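Local coordinates for bumblebee peptidoglycan recognition protein SA (Bombus, PDB 5XZ4) that probably binds bacterial peptidoglycan in insect immunity, preferring the Dap-type over the Lys-type polymer, at residues A[14-19]-A[52-57]. Residues are numbered along the deposited sequence; the frame is centred on the assembly and turned at random.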
loop_
_atom_site.group_PDB
_atom_site.type_symbol
_atom_site.label_atom_id
_atom_site.label_comp_id
_atom_site.label_asym_id
_atom_site.label_seq_id
_atom_site.Cartn_x
_atom_site.Cartn_y
_atom_site.Cartn_z
ATOM N N SER A 14 10.343 1.126 11.712
ATOM C CA SER A 14 11.649 0.867 12.354
ATOM C C SER A 14 11.849 -0.621 12.668
ATOM O O SER A 14 12.951 -1.050 13.011
ATOM C CB SER A 14 11.817 1.717 13.611
ATOM O OG SER A 14 10.878 1.343 14.616
ATOM N N GLU A 15 10.793 -1.416 12.553
ATOM C CA GLU A 15 10.907 -2.853 12.761
ATOM C C GLU A 15 11.455 -3.584 11.534
ATOM O O GLU A 15 11.890 -4.739 11.640
ATOM C CB GLU A 15 9.562 -3.460 13.161
ATOM C CG GLU A 15 8.858 -2.808 14.359
ATOM C CD GLU A 15 7.602 -3.551 14.779
ATOM O OE1 GLU A 15 6.540 -2.902 14.908
ATOM O OE2 GLU A 15 7.673 -4.780 14.978
ATOM N N TRP A 16 11.418 -2.933 10.360
ATOM C CA TRP A 16 11.950 -3.555 9.138
ATOM C C TRP A 16 13.134 -2.850 8.481
ATOM O O TRP A 16 13.744 -3.430 7.591
ATOM C CB TRP A 16 10.834 -3.889 8.108
ATOM C CG TRP A 16 10.037 -2.719 7.591
ATOM C CD1 TRP A 16 8.781 -2.317 8.017
ATOM C CD2 TRP A 16 10.398 -1.833 6.519
ATOM N NE1 TRP A 16 8.357 -1.246 7.273
ATOM C CE2 TRP A 16 9.324 -0.912 6.354
ATOM C CE3 TRP A 16 11.520 -1.723 5.662
ATOM C CZ2 TRP A 16 9.352 0.116 5.399
ATOM C CZ3 TRP A 16 11.544 -0.703 4.689
ATOM C CH2 TRP A 16 10.463 0.222 4.580
ATOM N N THR A 17 13.451 -1.637 8.919
ATOM C CA THR A 17 14.630 -0.903 8.412
ATOM C C THR A 17 15.294 -0.078 9.490
ATOM O O THR A 17 14.621 0.407 10.431
ATOM C CB THR A 17 14.304 -0.016 7.176
ATOM O OG1 THR A 17 15.501 0.575 6.661
ATOM C CG2 THR A 17 13.355 1.119 7.532
ATOM N N ASP A 18 16.609 0.085 9.346
ATOM C CA ASP A 18 17.400 1.001 10.172
ATOM C C ASP A 18 17.703 2.346 9.529
ATOM O O ASP A 18 18.362 3.186 10.150
ATOM C CB ASP A 18 18.711 0.332 10.627
ATOM C CG ASP A 18 18.455 -0.871 11.517
ATOM O OD1 ASP A 18 17.326 -1.094 12.030
ATOM O OD2 ASP A 18 19.383 -1.674 11.689
ATOM N N VAL A 19 17.253 2.553 8.282
ATOM C CA VAL A 19 17.546 3.794 7.571
ATOM C C VAL A 19 16.399 4.777 7.766
ATOM O O VAL A 19 15.274 4.493 7.377
ATOM C CB VAL A 19 17.794 3.542 6.060
ATOM C CG1 VAL A 19 18.042 4.849 5.300
ATOM C CG2 VAL A 19 18.934 2.538 5.866
ATOM N N ALA A 52 12.837 -8.319 4.233
ATOM C CA ALA A 52 13.876 -8.115 3.214
ATOM C C ALA A 52 13.330 -7.412 1.979
ATOM O O ALA A 52 13.988 -6.526 1.407
ATOM C CB ALA A 52 14.524 -9.438 2.828
ATOM N N GLN A 53 12.126 -7.802 1.545
ATOM C CA GLN A 53 11.548 -7.126 0.390
ATOM C C GLN A 53 11.290 -5.661 0.664
ATOM O O GLN A 53 11.581 -4.808 -0.175
ATOM C CB GLN A 53 10.262 -7.799 -0.098
ATOM C CG GLN A 53 10.447 -8.978 -1.019
ATOM C CD GLN A 53 10.941 -8.569 -2.406
ATOM O OE1 GLN A 53 11.136 -7.389 -2.711
ATOM N NE2 GLN A 53 11.097 -9.533 -3.242
ATOM N N ALA A 54 10.682 -5.364 1.824
ATOM C CA ALA A 54 10.413 -3.973 2.196
ATOM C C ALA A 54 11.686 -3.120 2.210
ATOM O O ALA A 54 11.746 -2.049 1.624
ATOM C CB ALA A 54 9.697 -3.940 3.546
ATOM N N GLU A 55 12.726 -3.663 2.849
ATOM C CA GLU A 55 14.012 -2.966 2.931
ATOM C C GLU A 55 14.621 -2.704 1.528
ATOM O O GLU A 55 15.146 -1.615 1.287
ATOM C CB GLU A 55 14.979 -3.768 3.836
ATOM C CG GLU A 55 16.478 -3.433 3.712
ATOM C CD GLU A 55 16.855 -1.978 3.967
ATOM O OE1 GLU A 55 16.090 -1.246 4.657
ATOM O OE2 GLU A 55 17.941 -1.561 3.439
ATOM N N ASN A 56 14.548 -3.692 0.639
ATOM C CA ASN A 56 15.076 -3.496 -0.714
ATOM C C ASN A 56 14.271 -2.575 -1.634
ATOM O O ASN A 56 14.868 -1.844 -2.431
ATOM C CB ASN A 56 15.406 -4.836 -1.302
ATOM C CG ASN A 56 16.723 -5.355 -0.729
ATOM O OD1 ASN A 56 17.799 -4.979 -1.209
ATOM N ND2 ASN A 56 16.643 -6.066 0.393
ATOM N N ILE A 57 12.950 -2.525 -1.446
ATOM C CA ILE A 57 12.169 -1.513 -2.155
ATOM C C ILE A 57 12.509 -0.112 -1.621
ATOM O O ILE A 57 12.739 0.823 -2.410
ATOM C CB ILE A 57 10.654 -1.795 -2.027
ATOM C CG1 ILE A 57 10.316 -3.144 -2.683
ATOM C CG2 ILE A 57 9.862 -0.660 -2.681
ATOM C CD1 ILE A 57 8.958 -3.736 -2.298
HETATM O O HOH W 1 18.175 -1.319 7.267
#
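Ala54 sets its methyl over the six-membered ring of Trp16, CB standing 3.8 Å from the ring centroid and 20° off the normal, a CH-pi contact. Thr17 CG2 lies 3.8 Å from the ring plane on the opposite face, so the indole is held between two methyl groups. A chi1 of 61° carries Trp16 CG between its own backbone N and carbonyl carbon, and the benzo rim reaches the helix backbone, where CZ3 comes within 3.4 Å of Ala54 O. The indole NE1 is hydrogen-bonded to Glu84 O, which helps fix the rotation of the ring. In this amidase-like PGRP fold, the contact thus fastens the N-terminal segment 14-19 to helix 47-64. Thr17 adds a polar link: its OG1 donates to Glu55 OE1 (2.8 Å), meeting that oxygen nearly along the C-O axis. The same OG1 accepts from Val19 N at 171°, closing an ST turn. The Glu55 chain bends at chi2, and the two side chains cross at about a right angle, while OE2 pairs with Arg58. A valine in place of Thr17 would probably leave Val19 N without its acceptor and Glu55 OE1 without this donor, freeing the turn to shift.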